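PDB 4PHR: putative glycosyltransferase (GalT1) from Streptococcus parasanguinis, which probably transfers a sugar from a nucleotide-sugar donor to an acceptor, and binds UDP in this N-terminal GT-D-fold domain of a longer protein. Local coordinates for residues Ile119-Ile124 with Tyr233-Met238; Ser169-Leu174 with Gln269-Ala274; Leu72-Pro77 with Pro112-Thr117; Asn180-Tyr185 with Gly206-Val211. One frame throughout, in Å; residues are numbered along the deposited sequence.

Contact 1: residues Ile119-Ile124 with Tyr233-Met238; sequences ISRPYI and YEWYEM. With UDP (uridine-5'-diphosphate), chain B.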
# COMPACT_ATOMS: atom_id res chain seq x y z
N ILE A 119 1.23 -3.80 -6.12
CA ILE A 119 0.05 -3.22 -6.77
C ILE A 119 0.00 -1.70 -6.55
O ILE A 119 -0.62 -0.98 -7.33
CB ILE A 119 -1.30 -3.87 -6.35
CG1 ILE A 119 -1.57 -3.73 -4.86
CG2 ILE A 119 -1.38 -5.33 -6.80
CD1 ILE A 119 -3.02 -3.98 -4.49
N SER A 120 0.68 -1.21 -5.51
CA SER A 120 0.75 0.23 -5.26
C SER A 120 1.97 0.86 -5.93
O SER A 120 2.13 2.07 -5.90
CB SER A 120 0.79 0.53 -3.75
OG SER A 120 1.98 -0.01 -3.19
N ARG A 121 2.82 0.02 -6.53
CA ARG A 121 4.13 0.45 -7.02
C ARG A 121 4.37 -0.04 -8.46
O ARG A 121 5.27 -0.84 -8.72
CB ARG A 121 5.24 -0.09 -6.09
CG ARG A 121 5.01 0.12 -4.59
CD ARG A 121 4.88 1.59 -4.21
NE ARG A 121 6.01 2.36 -4.72
CZ ARG A 121 6.89 2.99 -3.96
NH1 ARG A 121 6.78 2.98 -2.64
NH2 ARG A 121 7.88 3.66 -4.54
N PRO A 122 3.56 0.44 -9.41
CA PRO A 122 3.53 -0.19 -10.73
C PRO A 122 4.42 0.47 -11.78
O PRO A 122 4.22 0.21 -12.96
CB PRO A 122 2.06 -0.01 -11.16
CG PRO A 122 1.36 0.71 -10.00
CD PRO A 122 2.45 1.38 -9.24
N TYR A 123 5.39 1.30 -11.38
CA TYR A 123 6.11 2.07 -12.39
C TYR A 123 7.61 2.30 -12.15
O TYR A 123 8.44 1.85 -12.94
CB TYR A 123 5.41 3.43 -12.60
CG TYR A 123 6.11 4.36 -13.58
CD1 TYR A 123 6.01 4.15 -14.95
CD2 TYR A 123 6.85 5.44 -13.13
CE1 TYR A 123 6.66 4.99 -15.84
CE2 TYR A 123 7.50 6.28 -14.02
CZ TYR A 123 7.40 6.05 -15.37
OH TYR A 123 8.04 6.89 -16.27
N ILE A 124 7.95 3.01 -11.08
CA ILE A 124 9.28 3.64 -11.01
C ILE A 124 10.46 2.66 -10.92
O ILE A 124 11.54 2.95 -11.44
CB ILE A 124 9.37 4.71 -9.88
CG1 ILE A 124 10.48 5.72 -10.16
CG2 ILE A 124 9.54 4.03 -8.53
CD1 ILE A 124 10.22 6.61 -11.36
N TYR A 233 1.71 7.13 -9.65
CA TYR A 233 0.90 7.64 -10.75
C TYR A 233 1.45 8.99 -11.24
O TYR A 233 1.51 9.23 -12.44
CB TYR A 233 -0.57 7.77 -10.34
CG TYR A 233 -1.48 8.08 -11.51
CD1 TYR A 233 -1.62 7.19 -12.56
CD2 TYR A 233 -2.18 9.28 -11.56
CE1 TYR A 233 -2.44 7.49 -13.64
CE2 TYR A 233 -3.01 9.58 -12.63
CZ TYR A 233 -3.14 8.67 -13.66
OH TYR A 233 -3.96 8.97 -14.74
N GLU A 234 1.85 9.86 -10.32
CA GLU A 234 2.42 11.15 -10.71
C GLU A 234 3.71 10.95 -11.50
O GLU A 234 3.93 11.60 -12.53
CB GLU A 234 2.70 12.01 -9.48
CG GLU A 234 1.45 12.50 -8.75
CD GLU A 234 0.98 13.85 -9.23
OE1 GLU A 234 1.64 14.44 -10.10
OE2 GLU A 234 -0.06 14.31 -8.72
N TRP A 235 4.56 10.04 -11.04
CA TRP A 235 5.80 9.76 -11.77
C TRP A 235 5.51 9.21 -13.17
O TRP A 235 6.13 9.60 -14.15
CB TRP A 235 6.66 8.77 -10.98
CG TRP A 235 7.30 9.35 -9.76
CD1 TRP A 235 7.71 10.64 -9.59
CD2 TRP A 235 7.62 8.66 -8.55
NE1 TRP A 235 8.27 10.79 -8.35
CE2 TRP A 235 8.22 9.60 -7.68
CE3 TRP A 235 7.45 7.34 -8.10
CZ2 TRP A 235 8.65 9.26 -6.40
CZ3 TRP A 235 7.88 7.01 -6.82
CH2 TRP A 235 8.48 7.97 -5.99
N TYR A 236 4.54 8.30 -13.25
CA TYR A 236 4.11 7.73 -14.52
C TYR A 236 3.59 8.81 -15.48
O TYR A 236 3.94 8.83 -16.67
CB TYR A 236 3.05 6.65 -14.27
CG TYR A 236 2.18 6.32 -15.46
CD1 TYR A 236 0.90 6.84 -15.57
CD2 TYR A 236 2.65 5.49 -16.47
CE1 TYR A 236 0.10 6.54 -16.65
CE2 TYR A 236 1.86 5.19 -17.57
CZ TYR A 236 0.58 5.72 -17.65
OH TYR A 236 -0.21 5.42 -18.73
N GLU A 237 2.77 9.74 -14.98
CA GLU A 237 2.15 10.75 -15.84
C GLU A 237 3.19 11.73 -16.38
O GLU A 237 3.00 12.31 -17.46
CB GLU A 237 1.06 11.51 -15.09
CG GLU A 237 -0.18 10.70 -14.77
CD GLU A 237 -1.12 10.57 -15.95
OE1 GLU A 237 -2.09 11.35 -16.03
OE2 GLU A 237 -0.88 9.69 -16.80
N MET A 238 4.27 11.93 -15.64
CA MET A 238 5.32 12.84 -16.10
C MET A 238 6.45 12.12 -16.83
O MET A 238 7.40 12.76 -17.29
CB MET A 238 5.85 13.70 -14.94
CG MET A 238 6.71 12.94 -13.94
SD MET A 238 7.06 13.91 -12.45
CE MET A 238 7.28 15.53 -13.15
N1 UDP B . 1.09 7.46 5.90
C2 UDP B . 0.35 8.31 6.69
N3 UDP B . 0.43 8.22 8.06
C4 UDP B . 1.25 7.28 8.65
C5 UDP B . 2.00 6.42 7.85
C6 UDP B . 2.00 6.63 6.47
O2 UDP B . -0.37 9.17 6.18
O4 UDP B . 1.27 7.22 9.88
C1' UDP B . 0.91 7.53 4.44
C2' UDP B . 1.98 8.17 3.59
O2' UDP B . 1.84 9.58 3.60
C3' UDP B . 1.65 7.57 2.24
C4' UDP B . 1.17 6.18 2.59
O4' UDP B . 0.89 6.19 3.99
O3' UDP B . 0.59 8.28 1.64
C5' UDP B . 2.21 5.11 2.26
O5' UDP B . 1.72 3.85 2.69
PA UDP B . 2.59 2.50 2.54
O1A UDP B . 3.78 2.58 3.40
O2A UDP B . 1.65 1.38 2.81
O3A UDP B . 3.03 2.58 0.98
PB UDP B . 3.79 1.54 -0.01
O1B UDP B . 5.18 2.06 -0.16
O2B UDP B . 3.02 1.64 -1.27
O3B UDP B . 3.78 0.17 0.61

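Contact 2: residues Ser169-Leu174 with Gln269-Ala274; sequences SSIKRL and QEQIVA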
# COMPACT_ATOMS: atom_id res chain seq x y z
N SER A 169 -17.52 7.76 -8.50
CA SER A 169 -18.77 8.52 -8.44
C SER A 169 -18.75 9.62 -7.38
O SER A 169 -19.36 10.67 -7.54
CB SER A 169 -19.95 7.58 -8.19
OG SER A 169 -20.13 6.74 -9.30
N SER A 170 -18.08 9.35 -6.27
CA SER A 170 -17.91 10.36 -5.24
C SER A 170 -16.72 9.97 -4.38
O SER A 170 -16.31 8.81 -4.36
CB SER A 170 -19.17 10.49 -4.39
OG SER A 170 -19.32 9.38 -3.53
N ILE A 171 -16.16 10.95 -3.69
CA ILE A 171 -15.05 10.72 -2.78
C ILE A 171 -15.29 11.43 -1.47
O ILE A 171 -15.61 12.62 -1.45
CB ILE A 171 -13.72 11.23 -3.36
CG1 ILE A 171 -13.40 10.51 -4.67
CG2 ILE A 171 -12.59 11.08 -2.35
CD1 ILE A 171 -12.14 10.99 -5.30
N LYS A 172 -15.17 10.68 -0.38
CA LYS A 172 -15.11 11.24 0.95
C LYS A 172 -13.76 10.84 1.52
O LYS A 172 -13.29 9.74 1.24
CB LYS A 172 -16.25 10.70 1.82
CG LYS A 172 -17.65 11.09 1.34
CD LYS A 172 -17.86 12.59 1.43
CE LYS A 172 -19.25 13.00 0.95
NZ LYS A 172 -19.36 14.47 0.89
N ARG A 173 -13.14 11.71 2.31
CA ARG A 173 -11.81 11.45 2.87
C ARG A 173 -11.82 11.58 4.38
O ARG A 173 -12.37 12.53 4.93
CB ARG A 173 -10.78 12.43 2.31
CG ARG A 173 -10.61 12.38 0.81
CD ARG A 173 -9.61 13.42 0.29
NE ARG A 173 -9.65 13.45 -1.17
CZ ARG A 173 -8.75 12.90 -1.97
NH1 ARG A 173 -7.65 12.31 -1.48
NH2 ARG A 173 -8.93 12.98 -3.28
N LEU A 174 -11.19 10.62 5.03
CA LEU A 174 -10.90 10.71 6.45
C LEU A 174 -9.41 10.99 6.55
O LEU A 174 -8.59 10.15 6.19
CB LEU A 174 -11.25 9.39 7.15
CG LEU A 174 -11.19 9.30 8.67
CD1 LEU A 174 -12.15 10.32 9.30
CD2 LEU A 174 -11.51 7.88 9.15
N GLN A 269 -10.81 19.90 -0.11
CA GLN A 269 -11.35 20.30 1.18
C GLN A 269 -12.79 19.84 1.35
O GLN A 269 -13.18 19.34 2.41
CB GLN A 269 -11.23 21.81 1.37
CG GLN A 269 -9.79 22.31 1.32
CD GLN A 269 -8.95 21.80 2.48
OE1 GLN A 269 -9.47 21.48 3.54
NE2 GLN A 269 -7.64 21.72 2.26
N GLU A 270 -13.59 19.98 0.29
CA GLU A 270 -15.00 19.61 0.36
C GLU A 270 -15.20 18.09 0.47
O GLU A 270 -16.26 17.63 0.89
CB GLU A 270 -15.75 20.18 -0.85
CG GLU A 270 -15.89 21.70 -0.80
CD GLU A 270 -16.33 22.30 -2.12
OE1 GLU A 270 -16.23 21.61 -3.16
OE2 GLU A 270 -16.78 23.47 -2.12
N GLN A 271 -14.18 17.32 0.11
CA GLN A 271 -14.24 15.87 0.25
C GLN A 271 -13.94 15.40 1.68
O GLN A 271 -14.28 14.28 2.05
CB GLN A 271 -13.28 15.19 -0.74
CG GLN A 271 -13.69 15.37 -2.19
CD GLN A 271 -12.63 14.89 -3.18
OE1 GLN A 271 -11.49 14.58 -2.80
NE2 GLN A 271 -12.99 14.83 -4.45
N ILE A 272 -13.29 16.24 2.47
CA ILE A 272 -12.87 15.85 3.81
C ILE A 272 -14.06 15.74 4.77
O ILE A 272 -14.78 16.72 4.97
CB ILE A 272 -11.81 16.81 4.39
CG1 ILE A 272 -10.56 16.84 3.50
CG2 ILE A 272 -11.48 16.45 5.85
CD1 ILE A 272 -9.51 17.83 3.95
N VAL A 273 -14.25 14.56 5.34
CA VAL A 273 -15.35 14.37 6.28
C VAL A 273 -14.92 14.74 7.70
O VAL A 273 -15.68 15.34 8.45
CB VAL A 273 -15.90 12.93 6.25
CG1 VAL A 273 -16.27 12.54 4.84
CG2 VAL A 273 -14.88 11.96 6.82
N ALA A 274 -13.69 14.36 8.06
CA ALA A 274 -13.14 14.72 9.36
C ALA A 274 -11.63 14.60 9.33
O ALA A 274 -11.07 13.90 8.49
CB ALA A 274 -13.73 13.82 10.45

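Contact 3: residues Leu72-Pro77 with Pro112-Thr117; sequences LLVCLP and PFYGST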
# COMPACT_ATOMS: atom_id res chain seq x y z
N LEU A 72 -10.05 -11.61 1.37
CA LEU A 72 -8.83 -10.85 1.63
C LEU A 72 -7.64 -11.45 0.91
O LEU A 72 -7.39 -12.66 0.99
CB LEU A 72 -8.54 -10.83 3.13
CG LEU A 72 -7.24 -10.16 3.56
CD1 LEU A 72 -7.34 -8.66 3.35
CD2 LEU A 72 -6.93 -10.47 5.02
N LEU A 73 -6.90 -10.61 0.21
CA LEU A 73 -5.64 -10.99 -0.40
C LEU A 73 -4.52 -10.40 0.45
O LEU A 73 -4.46 -9.18 0.66
CB LEU A 73 -5.56 -10.44 -1.82
CG LEU A 73 -4.33 -10.81 -2.66
CD1 LEU A 73 -4.22 -12.32 -2.83
CD2 LEU A 73 -4.39 -10.11 -4.02
N VAL A 74 -3.64 -11.27 0.94
CA VAL A 74 -2.47 -10.85 1.71
C VAL A 74 -1.28 -10.81 0.76
O VAL A 74 -1.03 -11.78 0.05
CB VAL A 74 -2.19 -11.82 2.87
CG1 VAL A 74 -0.92 -11.41 3.62
CG2 VAL A 74 -3.39 -11.88 3.83
N CYS A 75 -0.56 -9.68 0.74
CA CYS A 75 0.46 -9.44 -0.29
C CYS A 75 1.86 -9.33 0.29
O CYS A 75 2.04 -8.85 1.41
CB CYS A 75 0.15 -8.15 -1.05
SG CYS A 75 -1.47 -8.12 -1.83
N LEU A 76 2.85 -9.77 -0.50
CA LEU A 76 4.27 -9.62 -0.17
C LEU A 76 4.99 -8.94 -1.32
O LEU A 76 4.49 -8.89 -2.44
CB LEU A 76 4.90 -11.00 0.01
CG LEU A 76 4.91 -11.61 1.41
CD1 LEU A 76 3.70 -11.25 2.22
CD2 LEU A 76 5.11 -13.13 1.31
N PRO A 77 6.20 -8.41 -1.06
CA PRO A 77 6.97 -7.85 -2.17
C PRO A 77 7.22 -8.90 -3.26
O PRO A 77 7.56 -10.04 -2.96
CB PRO A 77 8.28 -7.41 -1.50
CG PRO A 77 7.91 -7.22 -0.03
CD PRO A 77 6.92 -8.32 0.22
N PRO A 112 0.01 -20.87 0.33
CA PRO A 112 0.13 -21.36 -1.05
C PRO A 112 0.43 -20.25 -2.06
O PRO A 112 1.12 -20.49 -3.06
CB PRO A 112 -1.23 -22.00 -1.33
CG PRO A 112 -2.15 -21.47 -0.27
CD PRO A 112 -1.28 -21.23 0.93
N PHE A 113 -0.07 -19.04 -1.81
CA PHE A 113 0.21 -17.90 -2.67
C PHE A 113 -0.01 -16.61 -1.92
O PHE A 113 -0.73 -16.58 -0.92
CB PHE A 113 -0.68 -17.92 -3.92
CG PHE A 113 -2.13 -17.68 -3.63
CD1 PHE A 113 -2.98 -18.74 -3.36
CD2 PHE A 113 -2.65 -16.40 -3.63
CE1 PHE A 113 -4.32 -18.52 -3.09
CE2 PHE A 113 -3.99 -16.17 -3.37
CZ PHE A 113 -4.82 -17.23 -3.09
N TYR A 114 0.61 -15.54 -2.42
CA TYR A 114 0.40 -14.19 -1.91
C TYR A 114 0.10 -13.28 -3.07
O TYR A 114 0.48 -13.58 -4.20
CB TYR A 114 1.66 -13.69 -1.19
CG TYR A 114 1.95 -14.47 0.08
CD1 TYR A 114 2.76 -15.60 0.05
CD2 TYR A 114 1.41 -14.08 1.30
CE1 TYR A 114 3.02 -16.32 1.20
CE2 TYR A 114 1.67 -14.78 2.45
CZ TYR A 114 2.47 -15.91 2.40
OH TYR A 114 2.74 -16.63 3.54
N GLY A 115 -0.59 -12.17 -2.81
CA GLY A 115 -0.71 -11.12 -3.81
C GLY A 115 0.56 -10.29 -3.82
O GLY A 115 1.46 -10.52 -3.01
N SER A 116 0.63 -9.31 -4.73
CA SER A 116 1.80 -8.45 -4.83
C SER A 116 1.66 -7.13 -4.08
O SER A 116 0.75 -6.35 -4.34
CB SER A 116 2.08 -8.12 -6.29
OG SER A 116 3.20 -7.24 -6.39
N THR A 117 2.60 -6.87 -3.18
CA THR A 117 2.69 -5.59 -2.49
C THR A 117 2.89 -4.45 -3.49
O THR A 117 2.57 -3.29 -3.21
CB THR A 117 3.80 -5.67 -1.45
OG1 THR A 117 3.34 -6.53 -0.41
CG2 THR A 117 4.21 -4.31 -0.86

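Contact 4: residues Asn180-Tyr185 with Gly206-Val211; sequences NAFQYY and GPTAKV. With UDP (uridine-5'-diphosphate), chain B.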
# COMPACT_ATOMS: atom_id res chain seq x y z
N ASN A 180 2.89 8.42 12.61
CA ASN A 180 2.40 7.86 13.87
C ASN A 180 0.89 7.78 13.95
O ASN A 180 0.30 8.04 15.01
CB ASN A 180 2.96 8.62 15.08
CG ASN A 180 4.41 8.31 15.32
OD1 ASN A 180 4.94 7.32 14.81
ND2 ASN A 180 5.08 9.16 16.08
N ALA A 181 0.25 7.42 12.85
CA ALA A 181 -1.20 7.33 12.84
C ALA A 181 -1.71 6.25 13.79
O ALA A 181 -2.85 6.32 14.25
CB ALA A 181 -1.72 7.09 11.44
N PHE A 182 -0.88 5.27 14.11
CA PHE A 182 -1.35 4.17 14.94
C PHE A 182 -1.81 4.63 16.32
O PHE A 182 -2.68 4.01 16.94
CB PHE A 182 -0.32 3.04 15.09
CG PHE A 182 -0.89 1.82 15.76
CD1 PHE A 182 -1.79 1.01 15.09
CD2 PHE A 182 -0.55 1.49 17.06
CE1 PHE A 182 -2.34 -0.11 15.70
CE2 PHE A 182 -1.09 0.38 17.69
CZ PHE A 182 -1.99 -0.42 17.01
N GLN A 183 -1.25 5.73 16.79
CA GLN A 183 -1.67 6.29 18.07
C GLN A 183 -3.17 6.56 18.12
O GLN A 183 -3.79 6.51 19.18
CB GLN A 183 -0.91 7.57 18.38
CG GLN A 183 -1.32 8.16 19.70
CD GLN A 183 -0.53 9.39 20.06
OE1 GLN A 183 0.68 9.31 20.29
NE2 GLN A 183 -1.20 10.53 20.12
N TYR A 184 -3.74 6.86 16.96
CA TYR A 184 -5.15 7.21 16.88
C TYR A 184 -5.98 6.08 16.30
O TYR A 184 -7.08 6.31 15.80
CB TYR A 184 -5.32 8.48 16.03
CG TYR A 184 -4.58 9.66 16.61
CD1 TYR A 184 -3.26 9.92 16.26
CD2 TYR A 184 -5.19 10.50 17.53
CE1 TYR A 184 -2.58 10.99 16.81
CE2 TYR A 184 -4.52 11.57 18.08
CZ TYR A 184 -3.21 11.81 17.71
OH TYR A 184 -2.54 12.88 18.25
N TYR A 185 -5.47 4.85 16.39
CA TYR A 185 -6.10 3.75 15.67
C TYR A 185 -7.58 3.54 15.99
O TYR A 185 -8.39 3.39 15.07
CB TYR A 185 -5.36 2.42 15.86
CG TYR A 185 -6.06 1.34 15.09
CD1 TYR A 185 -5.96 1.28 13.71
CD2 TYR A 185 -6.89 0.43 15.74
CE1 TYR A 185 -6.64 0.32 12.99
CE2 TYR A 185 -7.57 -0.54 15.02
CZ TYR A 185 -7.44 -0.59 13.65
OH TYR A 185 -8.11 -1.55 12.93
N GLY A 206 0.42 3.68 5.63
CA GLY A 206 1.54 2.96 6.19
C GLY A 206 1.12 1.70 6.93
O GLY A 206 0.18 1.02 6.51
N PRO A 207 1.82 1.37 8.04
CA PRO A 207 1.50 0.12 8.74
C PRO A 207 0.11 0.12 9.35
O PRO A 207 -0.52 -0.94 9.48
CB PRO A 207 2.58 0.03 9.83
CG PRO A 207 3.10 1.41 9.96
CD PRO A 207 2.99 2.05 8.61
N THR A 208 -0.37 1.29 9.73
CA THR A 208 -1.70 1.40 10.31
C THR A 208 -2.77 0.93 9.31
O THR A 208 -3.79 0.36 9.70
CB THR A 208 -1.98 2.83 10.79
OG1 THR A 208 -0.98 3.20 11.76
CG2 THR A 208 -3.36 2.94 11.43
N ALA A 209 -2.52 1.17 8.03
CA ALA A 209 -3.44 0.75 6.97
C ALA A 209 -3.72 -0.75 7.02
O ALA A 209 -4.84 -1.19 6.76
CB ALA A 209 -2.90 1.13 5.59
N LYS A 210 -2.71 -1.55 7.36
CA LYS A 210 -2.88 -3.00 7.32
C LYS A 210 -3.84 -3.46 8.42
O LYS A 210 -4.68 -4.34 8.21
CB LYS A 210 -1.54 -3.71 7.42
CG LYS A 210 -0.61 -3.46 6.21
CD LYS A 210 0.17 -2.18 6.36
CE LYS A 210 1.19 -1.93 5.24
NZ LYS A 210 0.66 -1.22 4.04
N VAL A 211 -3.70 -2.86 9.60
CA VAL A 211 -4.56 -3.21 10.72
C VAL A 211 -5.99 -2.76 10.42
O VAL A 211 -6.95 -3.49 10.66
CB VAL A 211 -4.07 -2.58 12.04
CG1 VAL A 211 -4.94 -3.04 13.21
CG2 VAL A 211 -2.61 -2.96 12.28
N1 UDP B . 1.09 7.46 5.90
C2 UDP B . 0.35 8.31 6.69
N3 UDP B . 0.43 8.22 8.06
C4 UDP B . 1.25 7.28 8.65
C5 UDP B . 2.00 6.42 7.85
C6 UDP B . 2.00 6.63 6.47
O2 UDP B . -0.37 9.17 6.18
O4 UDP B . 1.27 7.22 9.88
C1' UDP B . 0.91 7.53 4.44
C2' UDP B . 1.98 8.17 3.59
O2' UDP B . 1.84 9.58 3.60
C3' UDP B . 1.65 7.57 2.24
C4' UDP B . 1.17 6.18 2.59
O4' UDP B . 0.89 6.19 3.99
O3' UDP B . 0.59 8.28 1.64
C5' UDP B . 2.21 5.11 2.26
O5' UDP B . 1.72 3.85 2.69
PA UDP B . 2.59 2.50 2.54
O1A UDP B . 3.78 2.58 3.40
O2A UDP B . 1.65 1.38 2.81
O3A UDP B . 3.03 2.58 0.98
PB UDP B . 3.79 1.54 -0.01
O1B UDP B . 5.18 2.06 -0.16
O2B UDP B . 3.02 1.64 -1.27
O3B UDP B . 3.78 0.17 0.61

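Contact 1: residues Ile119-Ile124 with Tyr233-Met238
The ring of Tyr123 lies flat against one turn of helix 229-238, and Tyr236 CA is the bump over the middle of its face. This CH-pi contact puts Tyr236 CA 3.7 Å from the centroid of the Tyr123 ring, almost on the normal. The Tyr236 ring then turns its edge toward that ring in an offset edge-to-face pair, planes 79° apart. Tyr123 reaches the helix because CG is anti to the backbone N (chi1 177°). Its hydroxyl is bonded beyond the contact to Ala240 O. Ile124 meets the benzo part of the Trp235 indole with its branch point, CB, and its CG2 methyl. Ile124 CB is 3.7 Å from Trp235 CE3, and CG2 lies beside CZ3, the two side chains crossing obliquely. In this GT-D-fold domain the loop after strand 115-116 supplies Ser120 and Arg121 to the diphosphate of UDP, and the helix packs behind it. Ser120 OG donates to UDP O2B at 2.7 Å. The Arg121 chain bends at chi2 and chi3, so that NH1 reaches UDP O1B at 3.1 Å, near the guanidinium plane. Arg121 NH2 lies by the edge of the indole, 4.1 Å from Trp235 CZ3. Salt bridges to Glu232 and Glu253 hold the other two guanidinium nitrogens.

Contact 2: residues Ser169-Leu174 with Gln269-Ala274
Gln271 is the tight centre of this contact. Its side chain runs beside that of Arg173, pointing the same way, with the amide and guanidinium planes only 13° apart. Gln271 OE1 takes two bonds from the side of the guanidinium. Arg173 NE gives the shorter and straighter one, 2.7 Å to Gln271 OE1. Arg173 NH2 adds a more bent bond of 3.1 Å to the same OE1. Both donors lie in the plane of the amide carbonyl, so the pair is held flat. The extended chains of both residues bring the groups level. Arg173 NH1 is bonded elsewhere, in a salt bridge to Glu152, so the guanidinium is shared between two partners. The Ile171 side chain crosses that of Gln271 obliquely, its CG2 3.7 Å from Gln271 OE1.

Two backbone bonds join the two segments, whose strands run parallel. Arg173 N donates to Gln271 O at 2.8 Å, from above the carbonyl plane. Val273 N donates to Arg173 O at 2.8 Å, nearly straight at 171° and in the carbonyl plane.

The side with Lys172 and Val273 has no such polar grip and is partly exposed. Lys172 crosses Val273 at about a right angle, with Lys172 CB 3.5 Å from Val273 CG1. The loose part is at Leu174, whose CD1 is 4.0 Å from Ala274 CB.

Helix 266-271 is followed at once by edge strand 272-275 of the five-stranded parallel sheet. Strand 170-176 lies between that edge and strand 147-153, and helix 185-195 packs on Leu174.

Contact 3: residues Leu72-Pro77 with Pro112-Thr117
Three backbone hydrogen bonds join the two segments, whose strands run parallel. Gly115 N donates to Val74 O at 2.9 Å. Leu76 N donates to Gly115 O at 3.0 Å. Thr117 N then reaches Leu76 O at 2.9 Å, almost straight at 175°. All three donors stand above the plane of the carbonyl they meet. Cys75 and Gly115 come very close, their CA atoms 4.1 Å apart. The lack of a side chain at Gly115 permits this, since a CB there would run into Leu73 CD2 and Cys75 SG.

On the side of Leu76, one methyl sits over the face of the Tyr114 ring. Leu76 CD2 is 3.6 Å from the centroid of the Tyr114 ring, over its centre, in a CH-pi contact. The unusual torsions of Leu76 (chi1 -91°, chi2 34°), off the staggered positions, put the methyl there. The edge of the same ring lies by Val74 O. Near the start of strand 72-76, Leu73 CD1 meets the edge of the Phe113 ring at CE2, 3.9 Å away.

A second shell fixes these groups. Tyr114 OH is bonded to Ala111 N, and Thr117 OG1 to Phe34 O. Thr117 O is bonded to Arg33, a UDP-binding residue.

Strand 72-76 is the middle of a three-stranded parallel sheet, with strand 30-33 on one flank and the short strand 115-116 on the other. Helix 17-27 packs against Leu73.

Contact 4: residues Asn180-Tyr185 with Gly206-Val211
Tyr185 overlaps Val211 obliquely, with Val211 CG1 3.5 Å from Tyr185 CZ. The ring gets there because CG is anti to the backbone N (chi1 -180°). The ring's edge meets the Thr208 methyl, Tyr185 CD1 3.8 Å from Thr208 CG2, the two side chains running in opposite directions. The Tyr185 hydroxyl is bonded to Asp215, further along helix 206-218. Thr208 also packs against the 3-10 turn 181-183, its OG1 3.4 Å from Phe182 CB and at the edge of the Phe182 ring.

The two segments follow strands 170-176 and 200-204, which flank strand 147-153 in the five-stranded parallel sheet of this GT-D-fold domain. Segment 180-185 binds the uracil, and 206-211 the O5' and alpha phosphate of UDP. Ala181 N donates to uracil O4 of UDP at 3.1 Å, a bond consistent with recognition of uracil. Gly206 N, near the start of the helix, donates to UDP O5' at 3.2 Å. The Lys210 chain bends at chi2 and chi4 to fold back toward the start of its helix. Its NZ meets UDP O2A at 3.0 Å and also forms a salt bridge with Asp225. The negative phosphate and Asp225 would probably favour the protonated amine, offsetting the nearby positive Arg33.

How the contacts relate
From the N terminus, contact 3 closes first, joining strand 72-76 to 115-116 in the smaller parallel sheet. Almost at once the chain enters 119-124, so contacts 3 and 1 are in series. Contact 1 ties this loop to helix 229-238. Contact 2 opens within that span, at 169-174, and closes after it, at 269-274, so contacts 1 and 2 cross. It adds the last strand to the edge of the larger sheet. Contact 4, nested inside both, ties the loop after strand 170-176 to the start of helix 206-218. Contacts 1 and 4 lie on opposite sides of the chain's centre. Both touch UDP, contact 1 at the beta phosphate, contact 4 at the base, O5' and the alpha phosphate.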